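Local structure of uncharacterized protein (Bacteroides cellulosilyticus, 5JVK) at residues S19-K24 with V94-D99; N90-P95 with P403-A408; N116-T121 with Y156-A161; A227-D232 with G267-P272; G278-D283 with L327-K332. The protein is a family 39 glycoside hydrolase from a gut bacterium and probably cleaves O-glycosidic bonds within carbohydrate chains. All blocks are in the same frame, centred on the assembly; numbering follows the deposited sequence.

Interaction 1: S19-K24 with V94-D99; sequences STDIGK and VPEIID
Val-94 closes strand 83-94, and its backbone zips onto the parallel edge strand 18-20. Its N-H donates to Ser-19 O, Val-94 N to Ser-19 O being 3.1 Å with the donor above the carbonyl plane, while its own carbonyl takes the N-H of Asp-21, where Asp-21 N lies 2.8 Å from Val-94 O and almost along the C=O axis. The two bonds straddle Thr-20, as a parallel beta bridge requires, and Thr-20 CA adds a CH...O contact to Val-94 O. Both side chains of the bridge lie on one face of the sheet, so two beta-branched residues, well suited to strands, meet methyl to methyl, Thr-20 CG2 being 4.1 Å from Val-94 CG2. The pairing ends at Val-94, and through Pro-95 the chain continues as a loop. Glu-96 then points back across Thr-20: its CG is anti to the backbone N (chi1 -163°) and the chain runs out extended, so Glu-96 CB rests 3.9 Å from Thr-20 CB and Glu-96 OE1 comes 3.6 Å from Thr-20 OG1. The tip also nears Asp-21, OE1 of Glu-96 standing 4.1 Å from Asp-21 OD2 with the carboxylate planes 81° apart. These like charges would probably disfavour full ionisation slightly, although both residues are exposed. Farther on, Ile-97 gives its carbonyl to Arg-126 of helix 118-127, and Asp-99 forms a salt bridge with Arg-102. Helix 403-415 packs against this corner, Val-94 touching Gln-406 and Ala-409 and Pro-95 touching Val-410 and Ser-413, at the end of strand 83-94, beside the outermost strand 18-20 of the mixed sheet.

Interaction 2: N90-P95 with P403-A408; sequences NYAVVP and PSYQAA
The ring of Tyr-405 receives Val-94 at its edge, near the ring plane, with Val-94 CG1 4.1 Å from Tyr-405 CE1, while Ala-92 CB approaches the same ring obliquely, 4.2 Å from Tyr-405 CD1. The second flat group, the amide of Gln-406, has the carbonyl of Val-93 in its own plane: Gln-406 NE2 donates to Val-93 O over 3.1 Å in a nearly straight bond (166°), yet the donor stands well above the carbonyl plane of Val-93. Strand 90-94 and helix 403-408 run almost parallel, 7° apart, at 8.8 Å between axes; here the mixed sheet preceding the (beta/alpha)8 barrel lies against the helix that follows the eighth barrel strand. Gln-406 spans this gap because its CG is anti to the backbone N and the chain bends at chi2 (81°), which lays the amide along the strand. The amide oxygen fits closely, Gln-406 OE1 being 3.2 Å from Ala-92 CB, so a small alanine suits that position. The same NE2 also donates to Gln-472 O, and an alanine in place of Gln-406 would take this donor from both carbonyls and would probably loosen the strand on the helix. Tyr-405, with CG anti to its backbone N, passes beside the strand and delivers its hydroxyl to Leu-124 O in a hydrogen bond.

Interaction 3: N116-T121 with Y156-A161; sequences NDYSKT and YQFVSA
Helix 118-127 starts just after Asp-117, whose OD2 accepts from Lys-120 N over 3.2 Å as an N-cap, and its first turn faces the middle of helix 153-164. In the (beta/alpha)8 barrel these helices follow the first and second strands, and Tyr-118 fills the groove between them. Its CG is anti to the carbonyl carbon (chi1 -81°), which sends the ring across to the other helix. There it makes a T-shaped pair with Phe-158: the edge of Tyr-118 points at the face, CE1 standing 3.7 Å above the centre of the Phe-158 ring, with the planes at 90°. One face of Tyr-118 is occupied by Gln-157, whose CB sits 3.7 Å from the ring centroid in a CH-pi contact, and whose extended chain then carries the amide out along the ring, tilted 35° to it. A long aliphatic stem with a polar tip suits this place, partly buried and partly at the surface. An alanine instead of Tyr-118 would lose both ring contacts and would probably loosen the two helices against each other. Nearer the backbone the small Ala-161 allows close approach, its CB lying 4.1 Å from Tyr-118 CB.

Interaction 4: A227-D232 with G267-P272; sequences ADPVKD and GAFIIP
Two prolines face each other across this contact, and the direction of each ring sets its shape. Pro-229 opens helix 229-247 and points at the other segment, so its CB lies 3.9 Å from Pro-272 CB and 3.8 Å from the carbonyl oxygen, Phe-269 O. The ring of Phe-269, its CG anti to the backbone N (chi1 169°), comes alongside obliquely and brings CD1 within 4.2 Å of Pro-229 CB. Beside this pair, Val-230 sets CG2 next to its backbone N and anti to its carbonyl carbon; that methyl presses on Pro-272, with Val-230 CG2 3.7 Å from Pro-272 CB and 3.3 Å from Pro-272 O. Pro-229 is the first residue of its helix, where a missing amide hydrogen costs no helix bond. Asp-228 serves as N-cap before it: its OD2 uses the anti lone pair for Lys-231 N, 2.8 Å away and nearly straight, and takes a weak bond from Val-230 N. In return Asp-232 OD2 accepts from Asp-228 N over 3.2 Å, so Asp-228 is bonded through both its side chain and its backbone N to the first turn, which is of a wider pi type. The two helices follow the fourth and fifth strands of the (beta/alpha)8 barrel, and Tyr-233 of helix 229-247 meets the ring of Phe-269 edge-to-face. Between the segments the contact is wholly one of carbon surfaces and carbonyl oxygens, so it probably depends on shape, the two proline rings and the Val-230 methyl fitting together, while polar bonds within 227-232 are likely to set where Pro-229 stands.

Interaction 5: G278-D283 with L327-K332; sequences GVDFQD and LRSDKK
Asp-280 OD1 is held by one firm hydrogen bond, from Ser-329 N at 2.8 Å, and its partner oxygen OD2 by another, from Ser-329 OG at 2.6 Å; both use syn lone pairs, so serine grips the carboxylate with backbone and side chain together. The two loops lead into the sixth and seventh strands of the (beta/alpha)8 barrel, at the end where strands begin, whereas the active site of such barrels lies at the opposite end. Residues 328-331 form a type I turn, and Asp-330 OD1 accepts from Lys-332 N in an Asx turn. Arg-328 runs back over the first loop, bent at chi3 (77°). Its NH2 donates to Asp-280 O over 2.8 Å, almost straight at 172° and on a lone pair, while NH1 forms a salt bridge with Asp-330 OD2 at 2.8 Å. A long, many-handed side chain suits this place, since it reaches one loop's carbonyl and the other loop's acid together. Asp-283 OD1, bonded to Tyr-241 OH, lies over one guanidinium face, but Lys-245 is this acid's salt-bridge partner, so its effect on the Arg-328 cation is probably minor. Alongside the bonded pair, Val-279 CG2 rests 3.6 Å from Leu-327 O.

How the interactions relate
Along the chain, interactions 1, 3, 4 and 5 follow in series, while interaction 2 spans more than 300 residues and encloses 3, 4 and 5. Interactions 1 and 2 touch, share Val-94 and Pro-95, and use neighbouring strands 18-20 and 83-94 of one mixed sheet, tying the N-terminal sheet to the last barrel helix. Interactions 4 and 5 form a second pair, centres 16 Å apart, where Ile-270 and Phe-269 pack on Gln-282. Their centres lie 39 to 45 Å from those of the first pair, across the chain's centre. Interaction 3, centred about 21 Å from the centre of interaction 2, joins successive barrel helices. The contacts sample barrel helices, strand-start loops and the junction with the preceding sheet.

Interaction 1: S19-K24 with V94-D99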
# COMPACT_ATOMS: atom_id res chain seq x y z
N SER A 19 8.45 -11.98 10.62
CA SER A 19 7.87 -13.20 11.19
C SER A 19 6.58 -12.89 11.95
O SER A 19 6.55 -11.96 12.76
CB SER A 19 8.90 -13.87 12.11
OG SER A 19 8.42 -15.08 12.66
N THR A 20 5.54 -13.67 11.70
CA THR A 20 4.26 -13.50 12.39
C THR A 20 4.31 -14.07 13.81
O THR A 20 5.01 -15.05 14.07
CB THR A 20 3.09 -14.18 11.63
OG1 THR A 20 3.32 -15.59 11.53
CG2 THR A 20 2.94 -13.58 10.24
N ASP A 21 3.58 -13.42 14.72
CA ASP A 21 3.37 -13.90 16.10
C ASP A 21 4.63 -13.83 16.97
O ASP A 21 5.75 -13.66 16.47
CB ASP A 21 2.79 -15.33 16.09
CG ASP A 21 1.90 -15.65 17.30
OD1 ASP A 21 1.79 -14.82 18.23
OD2 ASP A 21 1.32 -16.75 17.32
N ILE A 22 4.44 -13.95 18.28
CA ILE A 22 5.54 -14.13 19.24
C ILE A 22 6.14 -15.54 19.13
O ILE A 22 5.49 -16.46 18.62
CB ILE A 22 5.09 -13.83 20.69
CG1 ILE A 22 4.05 -14.85 21.20
CG2 ILE A 22 4.54 -12.41 20.80
CD1 ILE A 22 3.57 -14.59 22.61
N GLY A 23 7.37 -15.71 19.60
CA GLY A 23 8.02 -17.03 19.69
C GLY A 23 9.48 -17.07 19.28
O GLY A 23 10.16 -16.04 19.27
N LYS A 24 9.96 -18.27 18.94
CA LYS A 24 11.35 -18.49 18.52
C LYS A 24 11.58 -17.98 17.11
O LYS A 24 10.93 -18.44 16.17
CB LYS A 24 11.74 -19.97 18.58
CG LYS A 24 12.23 -20.45 19.93
CD LYS A 24 12.98 -21.77 19.83
CE LYS A 24 13.17 -22.42 21.19
NZ LYS A 24 13.77 -21.51 22.20
N VAL A 94 5.45 -9.18 13.54
CA VAL A 94 4.12 -8.61 13.27
C VAL A 94 3.00 -9.53 13.76
O VAL A 94 3.23 -10.72 13.95
CB VAL A 94 3.92 -8.32 11.75
CG1 VAL A 94 5.06 -7.45 11.23
CG2 VAL A 94 3.78 -9.60 10.93
N PRO A 95 1.78 -8.97 13.97
CA PRO A 95 0.66 -9.84 14.33
C PRO A 95 0.23 -10.73 13.18
O PRO A 95 0.31 -10.32 12.02
CB PRO A 95 -0.45 -8.84 14.69
CG PRO A 95 -0.11 -7.60 13.96
CD PRO A 95 1.39 -7.55 13.95
N GLU A 96 -0.22 -11.94 13.50
CA GLU A 96 -0.70 -12.89 12.49
C GLU A 96 -2.14 -12.54 12.15
O GLU A 96 -2.97 -12.38 13.05
CB GLU A 96 -0.60 -14.31 13.03
CG GLU A 96 -0.69 -15.39 11.96
CD GLU A 96 -0.52 -16.79 12.54
OE1 GLU A 96 0.47 -17.03 13.27
OE2 GLU A 96 -1.37 -17.66 12.25
N ILE A 97 -2.43 -12.42 10.85
CA ILE A 97 -3.77 -12.06 10.37
C ILE A 97 -4.40 -13.28 9.68
O ILE A 97 -3.77 -13.93 8.85
CB ILE A 97 -3.74 -10.87 9.38
CG1 ILE A 97 -2.87 -9.73 9.93
CG2 ILE A 97 -5.15 -10.35 9.11
CD1 ILE A 97 -2.60 -8.62 8.93
N ILE A 98 -5.65 -13.58 10.05
CA ILE A 98 -6.41 -14.67 9.43
C ILE A 98 -6.74 -14.26 7.99
O ILE A 98 -7.08 -13.11 7.73
CB ILE A 98 -7.69 -15.00 10.24
CG1 ILE A 98 -7.32 -15.57 11.62
CG2 ILE A 98 -8.58 -15.99 9.49
CD1 ILE A 98 -8.40 -15.43 12.67
N ASP A 99 -6.66 -15.23 7.07
CA ASP A 99 -6.75 -14.98 5.62
C ASP A 99 -8.01 -14.18 5.22
O ASP A 99 -7.91 -13.15 4.55
CB ASP A 99 -6.69 -16.31 4.85
CG ASP A 99 -6.07 -16.17 3.46
OD1 ASP A 99 -6.61 -15.41 2.63
OD2 ASP A 99 -5.05 -16.84 3.19

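Interaction 2: N90-P95 with P403-A408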
# COMPACT_ATOMS: atom_id res chain seq x y z
N ASN A 90 17.07 -4.59 10.47
CA ASN A 90 15.81 -4.56 11.21
C ASN A 90 15.05 -5.88 11.05
O ASN A 90 15.26 -6.61 10.07
CB ASN A 90 14.96 -3.38 10.76
CG ASN A 90 15.57 -2.04 11.16
OD1 ASN A 90 16.10 -1.33 10.31
ND2 ASN A 90 15.50 -1.72 12.44
N TYR A 91 14.19 -6.17 12.02
CA TYR A 91 13.42 -7.40 12.06
C TYR A 91 12.01 -7.10 12.59
O TYR A 91 11.86 -6.60 13.71
CB TYR A 91 14.12 -8.43 12.95
CG TYR A 91 13.60 -9.84 12.80
CD1 TYR A 91 13.99 -10.64 11.72
CD2 TYR A 91 12.72 -10.38 13.74
CE1 TYR A 91 13.51 -11.94 11.58
CE2 TYR A 91 12.24 -11.68 13.60
CZ TYR A 91 12.64 -12.45 12.53
OH TYR A 91 12.16 -13.73 12.39
N ALA A 92 11.00 -7.42 11.79
CA ALA A 92 9.61 -7.10 12.11
C ALA A 92 8.90 -8.33 12.65
O ALA A 92 8.71 -9.31 11.93
CB ALA A 92 8.90 -6.57 10.87
N VAL A 93 8.51 -8.28 13.93
CA VAL A 93 7.67 -9.30 14.54
C VAL A 93 6.23 -8.77 14.55
O VAL A 93 5.83 -8.02 15.45
CB VAL A 93 8.15 -9.67 15.97
CG1 VAL A 93 7.28 -10.77 16.56
CG2 VAL A 93 9.61 -10.09 15.93
N VAL A 94 5.45 -9.18 13.54
CA VAL A 94 4.12 -8.61 13.27
C VAL A 94 3.00 -9.53 13.76
O VAL A 94 3.23 -10.72 13.95
CB VAL A 94 3.92 -8.32 11.75
CG1 VAL A 94 5.06 -7.45 11.23
CG2 VAL A 94 3.78 -9.60 10.93
N PRO A 95 1.78 -8.97 13.97
CA PRO A 95 0.66 -9.84 14.33
C PRO A 95 0.23 -10.73 13.18
O PRO A 95 0.31 -10.32 12.02
CB PRO A 95 -0.45 -8.84 14.69
CG PRO A 95 -0.11 -7.60 13.96
CD PRO A 95 1.39 -7.55 13.95
N PRO A 403 10.11 0.85 9.32
CA PRO A 403 8.97 0.96 10.26
C PRO A 403 7.58 0.95 9.61
O PRO A 403 6.63 0.46 10.22
CB PRO A 403 9.22 2.31 10.94
CG PRO A 403 10.70 2.46 10.92
CD PRO A 403 11.14 1.86 9.61
N SER A 404 7.47 1.48 8.39
CA SER A 404 6.21 1.50 7.65
C SER A 404 5.63 0.12 7.37
O SER A 404 4.41 -0.04 7.28
CB SER A 404 6.37 2.28 6.34
OG SER A 404 7.42 1.75 5.56
N TYR A 405 6.51 -0.88 7.22
CA TYR A 405 6.08 -2.27 7.09
C TYR A 405 5.32 -2.73 8.33
O TYR A 405 4.24 -3.31 8.22
CB TYR A 405 7.27 -3.20 6.84
CG TYR A 405 6.85 -4.61 6.55
CD1 TYR A 405 6.56 -5.50 7.59
CD2 TYR A 405 6.71 -5.06 5.24
CE1 TYR A 405 6.15 -6.80 7.33
CE2 TYR A 405 6.30 -6.36 4.97
CZ TYR A 405 6.03 -7.22 6.02
OH TYR A 405 5.62 -8.50 5.75
N GLN A 406 5.92 -2.50 9.50
CA GLN A 406 5.31 -2.85 10.78
C GLN A 406 3.95 -2.17 10.94
O GLN A 406 2.98 -2.81 11.34
CB GLN A 406 6.23 -2.44 11.94
CG GLN A 406 5.81 -2.97 13.31
CD GLN A 406 6.23 -4.41 13.57
OE1 GLN A 406 7.15 -4.93 12.94
NE2 GLN A 406 5.55 -5.05 14.51
N ALA A 407 3.90 -0.88 10.64
CA ALA A 407 2.66 -0.10 10.71
C ALA A 407 1.56 -0.64 9.80
O ALA A 407 0.40 -0.64 10.19
CB ALA A 407 2.94 1.36 10.39
N ALA A 408 1.94 -1.10 8.61
CA ALA A 408 1.00 -1.71 7.66
C ALA A 408 0.40 -3.02 8.17
O ALA A 408 -0.81 -3.23 8.09
CB ALA A 408 1.68 -1.94 6.32

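Interaction 3: N116-T121 with Y156-A161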
# COMPACT_ATOMS: atom_id res chain seq x y z
N ASN A 116 14.56 -11.94 -8.52
CA ASN A 116 13.66 -12.80 -9.31
C ASN A 116 13.00 -13.91 -8.47
O ASN A 116 12.68 -14.98 -8.99
CB ASN A 116 14.42 -13.38 -10.52
CG ASN A 116 13.50 -13.83 -11.65
OD1 ASN A 116 12.39 -13.31 -11.82
ND2 ASN A 116 13.96 -14.80 -12.43
N ASP A 117 12.77 -13.63 -7.19
CA ASP A 117 12.18 -14.57 -6.24
C ASP A 117 10.79 -14.04 -5.88
O ASP A 117 10.63 -13.27 -4.93
CB ASP A 117 13.09 -14.69 -5.01
CG ASP A 117 12.65 -15.77 -4.04
OD1 ASP A 117 13.46 -16.12 -3.16
OD2 ASP A 117 11.51 -16.28 -4.12
N TYR A 118 9.80 -14.47 -6.66
CA TYR A 118 8.42 -13.99 -6.51
C TYR A 118 7.72 -14.53 -5.26
O TYR A 118 6.95 -13.82 -4.63
CB TYR A 118 7.59 -14.29 -7.76
CG TYR A 118 7.81 -13.28 -8.88
CD1 TYR A 118 6.85 -12.32 -9.19
CD2 TYR A 118 9.00 -13.28 -9.61
CE1 TYR A 118 7.05 -11.40 -10.20
CE2 TYR A 118 9.21 -12.36 -10.63
CZ TYR A 118 8.24 -11.42 -10.92
OH TYR A 118 8.45 -10.50 -11.92
N SER A 119 8.00 -15.79 -4.90
CA SER A 119 7.41 -16.40 -3.70
C SER A 119 7.84 -15.69 -2.41
O SER A 119 7.02 -15.52 -1.51
CB SER A 119 7.74 -17.89 -3.63
OG SER A 119 9.14 -18.09 -3.66
N LYS A 120 9.10 -15.28 -2.33
CA LYS A 120 9.63 -14.55 -1.17
C LYS A 120 9.00 -13.17 -1.03
O LYS A 120 8.54 -12.80 0.05
CB LYS A 120 11.15 -14.42 -1.26
CG LYS A 120 11.79 -13.78 -0.03
CD LYS A 120 13.28 -14.09 0.09
CE LYS A 120 14.11 -13.47 -1.02
NZ LYS A 120 14.13 -11.98 -0.95
N THR A 121 8.98 -12.42 -2.13
CA THR A 121 8.38 -11.08 -2.16
C THR A 121 6.89 -11.12 -1.81
O THR A 121 6.42 -10.29 -1.04
CB THR A 121 8.62 -10.37 -3.52
OG1 THR A 121 10.01 -10.04 -3.65
CG2 THR A 121 7.81 -9.08 -3.66
N TYR A 156 2.81 -13.96 -15.86
CA TYR A 156 2.47 -15.27 -15.29
C TYR A 156 3.04 -15.44 -13.88
O TYR A 156 2.38 -15.99 -13.00
CB TYR A 156 2.95 -16.42 -16.19
CG TYR A 156 2.22 -16.54 -17.52
CD1 TYR A 156 0.84 -16.75 -17.56
CD2 TYR A 156 2.90 -16.47 -18.73
CE1 TYR A 156 0.16 -16.87 -18.77
CE2 TYR A 156 2.24 -16.58 -19.95
CZ TYR A 156 0.87 -16.79 -19.96
OH TYR A 156 0.19 -16.90 -21.15
N GLN A 157 4.27 -14.95 -13.67
CA GLN A 157 4.92 -14.96 -12.35
C GLN A 157 4.15 -14.13 -11.32
O GLN A 157 3.89 -14.62 -10.21
CB GLN A 157 6.37 -14.45 -12.45
CG GLN A 157 7.34 -15.42 -13.12
CD GLN A 157 8.75 -14.86 -13.24
OE1 GLN A 157 8.98 -13.92 -14.00
NE2 GLN A 157 9.69 -15.44 -12.50
N PHE A 158 3.80 -12.90 -11.69
CA PHE A 158 3.01 -12.00 -10.83
C PHE A 158 1.65 -12.60 -10.44
O PHE A 158 1.30 -12.62 -9.26
CB PHE A 158 2.78 -10.62 -11.49
CG PHE A 158 3.77 -9.57 -11.07
CD1 PHE A 158 4.70 -9.06 -11.97
CD2 PHE A 158 3.76 -9.07 -9.77
CE1 PHE A 158 5.61 -8.08 -11.58
CE2 PHE A 158 4.66 -8.10 -9.38
CZ PHE A 158 5.59 -7.60 -10.28
N VAL A 159 0.91 -13.09 -11.43
CA VAL A 159 -0.46 -13.56 -11.23
C VAL A 159 -0.52 -14.87 -10.43
O VAL A 159 -1.36 -15.00 -9.54
CB VAL A 159 -1.22 -13.68 -12.57
CG1 VAL A 159 -2.61 -14.30 -12.38
CG2 VAL A 159 -1.37 -12.31 -13.22
N SER A 160 0.36 -15.82 -10.73
CA SER A 160 0.38 -17.10 -9.99
C SER A 160 0.83 -16.90 -8.54
O SER A 160 0.25 -17.50 -7.63
CB SER A 160 1.26 -18.14 -10.70
OG SER A 160 2.64 -17.87 -10.51
N ALA A 161 1.84 -16.06 -8.33
CA ALA A 161 2.30 -15.70 -6.98
C ALA A 161 1.23 -14.97 -6.17
O ALA A 161 1.15 -15.15 -4.96
CB ALA A 161 3.57 -14.87 -7.06

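Interaction 4: A227-D232 with G267-P272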
# COMPACT_ATOMS: atom_id res chain seq x y z
N ALA A 227 -1.58 13.49 -22.22
CA ALA A 227 -2.84 13.30 -22.95
C ALA A 227 -4.00 14.09 -22.34
O ALA A 227 -4.28 13.95 -21.15
CB ALA A 227 -3.19 11.82 -23.00
N ASP A 228 -4.67 14.89 -23.16
CA ASP A 228 -5.87 15.63 -22.75
C ASP A 228 -7.02 14.65 -22.49
O ASP A 228 -7.20 13.70 -23.26
CB ASP A 228 -6.27 16.65 -23.83
CG ASP A 228 -7.49 17.48 -23.44
OD1 ASP A 228 -7.34 18.41 -22.62
OD2 ASP A 228 -8.60 17.21 -23.95
N PRO A 229 -7.79 14.86 -21.40
CA PRO A 229 -8.95 14.00 -21.10
C PRO A 229 -9.96 13.83 -22.24
O PRO A 229 -10.33 12.70 -22.57
CB PRO A 229 -9.60 14.69 -19.90
CG PRO A 229 -8.47 15.36 -19.20
CD PRO A 229 -7.50 15.77 -20.27
N VAL A 230 -10.40 14.94 -22.83
CA VAL A 230 -11.47 14.93 -23.83
C VAL A 230 -10.95 14.68 -25.25
O VAL A 230 -11.51 13.85 -25.98
CB VAL A 230 -12.30 16.24 -23.79
CG1 VAL A 230 -13.42 16.21 -24.83
CG2 VAL A 230 -12.86 16.46 -22.39
N LYS A 231 -9.89 15.39 -25.64
CA LYS A 231 -9.39 15.36 -27.02
C LYS A 231 -8.49 14.17 -27.36
O LYS A 231 -8.48 13.72 -28.50
CB LYS A 231 -8.65 16.66 -27.36
CG LYS A 231 -9.55 17.89 -27.37
CD LYS A 231 -8.76 19.15 -27.65
CE LYS A 231 -9.63 20.39 -27.51
NZ LYS A 231 -8.87 21.65 -27.74
N ASP A 232 -7.73 13.67 -26.38
CA ASP A 232 -6.78 12.56 -26.60
C ASP A 232 -7.23 11.25 -25.94
O ASP A 232 -7.30 10.22 -26.61
CB ASP A 232 -5.38 12.93 -26.10
CG ASP A 232 -4.78 14.12 -26.84
OD1 ASP A 232 -5.11 14.33 -28.03
OD2 ASP A 232 -3.96 14.84 -26.23
N GLY A 267 -10.81 16.13 -9.31
CA GLY A 267 -11.62 15.71 -10.46
C GLY A 267 -11.13 16.25 -11.79
O GLY A 267 -11.93 16.46 -12.70
N ALA A 268 -9.82 16.46 -11.92
CA ALA A 268 -9.25 17.10 -13.11
C ALA A 268 -9.32 16.22 -14.36
O ALA A 268 -9.35 16.76 -15.47
CB ALA A 268 -7.81 17.53 -12.84
N PHE A 269 -9.34 14.90 -14.20
CA PHE A 269 -9.52 13.97 -15.33
C PHE A 269 -10.99 13.66 -15.58
O PHE A 269 -11.46 13.74 -16.71
CB PHE A 269 -8.76 12.66 -15.11
CG PHE A 269 -9.11 11.59 -16.11
CD1 PHE A 269 -8.49 11.55 -17.35
CD2 PHE A 269 -10.08 10.63 -15.82
CE1 PHE A 269 -8.82 10.57 -18.28
CE2 PHE A 269 -10.42 9.65 -16.74
CZ PHE A 269 -9.79 9.62 -17.98
N ILE A 270 -11.71 13.27 -14.52
CA ILE A 270 -13.07 12.74 -14.66
C ILE A 270 -14.11 13.80 -15.05
O ILE A 270 -14.98 13.52 -15.87
CB ILE A 270 -13.51 11.95 -13.39
CG1 ILE A 270 -14.71 11.04 -13.69
CG2 ILE A 270 -13.84 12.87 -12.22
CD1 ILE A 270 -14.40 9.88 -14.62
N ILE A 271 -14.00 15.01 -14.50
CA ILE A 271 -15.00 16.06 -14.76
C ILE A 271 -15.07 16.48 -16.25
O ILE A 271 -16.17 16.57 -16.79
CB ILE A 271 -14.83 17.29 -13.82
CG1 ILE A 271 -15.15 16.88 -12.37
CG2 ILE A 271 -15.72 18.46 -14.25
CD1 ILE A 271 -14.80 17.93 -11.33
N PRO A 272 -13.92 16.72 -16.91
CA PRO A 272 -13.95 16.95 -18.36
C PRO A 272 -14.55 15.80 -19.17
O PRO A 272 -15.25 16.04 -20.17
CB PRO A 272 -12.48 17.13 -18.74
CG PRO A 272 -11.81 17.58 -17.49
CD PRO A 272 -12.59 17.03 -16.33

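Interaction 5: G278-D283 with L327-K332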
# COMPACT_ATOMS: atom_id res chain seq x y z
N GLY A 278 -18.88 11.20 -21.64
CA GLY A 278 -18.04 10.00 -21.68
C GLY A 278 -18.22 9.00 -20.54
O GLY A 278 -17.47 8.02 -20.47
N VAL A 279 -19.19 9.24 -19.66
CA VAL A 279 -19.40 8.42 -18.45
C VAL A 279 -19.51 6.90 -18.69
O VAL A 279 -19.00 6.11 -17.89
CB VAL A 279 -20.63 8.91 -17.63
CG1 VAL A 279 -21.94 8.66 -18.36
CG2 VAL A 279 -20.66 8.28 -16.24
N ASP A 280 -20.15 6.50 -19.79
CA ASP A 280 -20.41 5.08 -20.09
C ASP A 280 -19.18 4.28 -20.52
O ASP A 280 -19.21 3.05 -20.46
CB ASP A 280 -21.48 4.93 -21.19
CG ASP A 280 -22.85 5.35 -20.72
OD1 ASP A 280 -23.28 4.91 -19.63
OD2 ASP A 280 -23.52 6.10 -21.46
N PHE A 281 -18.12 4.96 -20.94
CA PHE A 281 -16.93 4.27 -21.48
C PHE A 281 -15.90 3.85 -20.42
O PHE A 281 -14.76 3.51 -20.77
CB PHE A 281 -16.31 5.14 -22.59
CG PHE A 281 -17.25 5.41 -23.72
CD1 PHE A 281 -17.44 4.47 -24.73
CD2 PHE A 281 -17.99 6.59 -23.77
CE1 PHE A 281 -18.33 4.70 -25.77
CE2 PHE A 281 -18.88 6.83 -24.80
CZ PHE A 281 -19.05 5.89 -25.81
N GLN A 282 -16.29 3.88 -19.15
CA GLN A 282 -15.52 3.27 -18.06
C GLN A 282 -16.43 2.56 -17.06
O GLN A 282 -17.64 2.82 -16.99
CB GLN A 282 -14.73 4.32 -17.27
CG GLN A 282 -14.12 5.45 -18.08
CD GLN A 282 -14.81 6.78 -17.88
OE1 GLN A 282 -16.04 6.88 -17.89
NE2 GLN A 282 -14.02 7.83 -17.71
N ASP A 283 -15.83 1.65 -16.30
CA ASP A 283 -16.42 1.11 -15.08
C ASP A 283 -15.95 1.89 -13.84
O ASP A 283 -16.63 1.93 -12.82
CB ASP A 283 -16.07 -0.37 -14.93
CG ASP A 283 -16.47 -1.19 -16.15
OD1 ASP A 283 -17.58 -0.99 -16.67
OD2 ASP A 283 -15.66 -2.03 -16.59
N LEU A 327 -24.06 9.34 -12.52
CA LEU A 327 -24.12 7.91 -12.82
C LEU A 327 -23.99 7.62 -14.31
O LEU A 327 -24.11 8.52 -15.15
CB LEU A 327 -25.44 7.33 -12.30
CG LEU A 327 -25.73 7.43 -10.80
CD1 LEU A 327 -27.16 6.99 -10.52
CD2 LEU A 327 -24.75 6.60 -9.99
N ARG A 328 -23.74 6.36 -14.63
CA ARG A 328 -23.73 5.88 -16.02
C ARG A 328 -25.17 5.77 -16.55
O ARG A 328 -26.13 5.90 -15.78
CB ARG A 328 -23.05 4.52 -16.12
CG ARG A 328 -21.58 4.50 -15.69
CD ARG A 328 -21.04 3.09 -15.72
NE ARG A 328 -20.74 2.65 -17.09
CZ ARG A 328 -21.03 1.46 -17.61
NH1 ARG A 328 -21.66 0.51 -16.92
NH2 ARG A 328 -20.70 1.22 -18.88
N SER A 329 -25.31 5.50 -17.85
CA SER A 329 -26.62 5.29 -18.48
C SER A 329 -27.39 4.12 -17.86
O SER A 329 -28.58 4.24 -17.58
CB SER A 329 -26.47 5.06 -19.99
OG SER A 329 -25.94 6.22 -20.62
N ASP A 330 -26.68 3.02 -17.61
CA ASP A 330 -27.24 1.87 -16.88
C ASP A 330 -27.34 2.07 -15.35
O ASP A 330 -27.60 1.12 -14.61
CB ASP A 330 -26.46 0.57 -17.22
CG ASP A 330 -25.01 0.58 -16.73
OD1 ASP A 330 -24.56 1.55 -16.08
OD2 ASP A 330 -24.30 -0.41 -17.02
N LYS A 331 -27.12 3.31 -14.88
CA LYS A 331 -27.22 3.72 -13.48
C LYS A 331 -26.18 3.11 -12.52
O LYS A 331 -26.29 3.29 -11.30
CB LYS A 331 -28.65 3.52 -12.94
CG LYS A 331 -29.73 4.30 -13.69
CD LYS A 331 -29.64 5.80 -13.40
CE LYS A 331 -30.89 6.56 -13.82
NZ LYS A 331 -30.94 6.77 -15.30
N LYS A 332 -25.17 2.43 -13.05
CA LYS A 332 -24.07 1.92 -12.24
C LYS A 332 -23.17 3.09 -11.88
O LYS A 332 -22.95 3.99 -12.69
CB LYS A 332 -23.27 0.83 -12.97
CG LYS A 332 -24.07 -0.41 -13.36
CD LYS A 332 -24.46 -1.26 -12.16
CE LYS A 332 -25.50 -2.30 -12.54
NZ LYS A 332 -26.10 -2.98 -11.35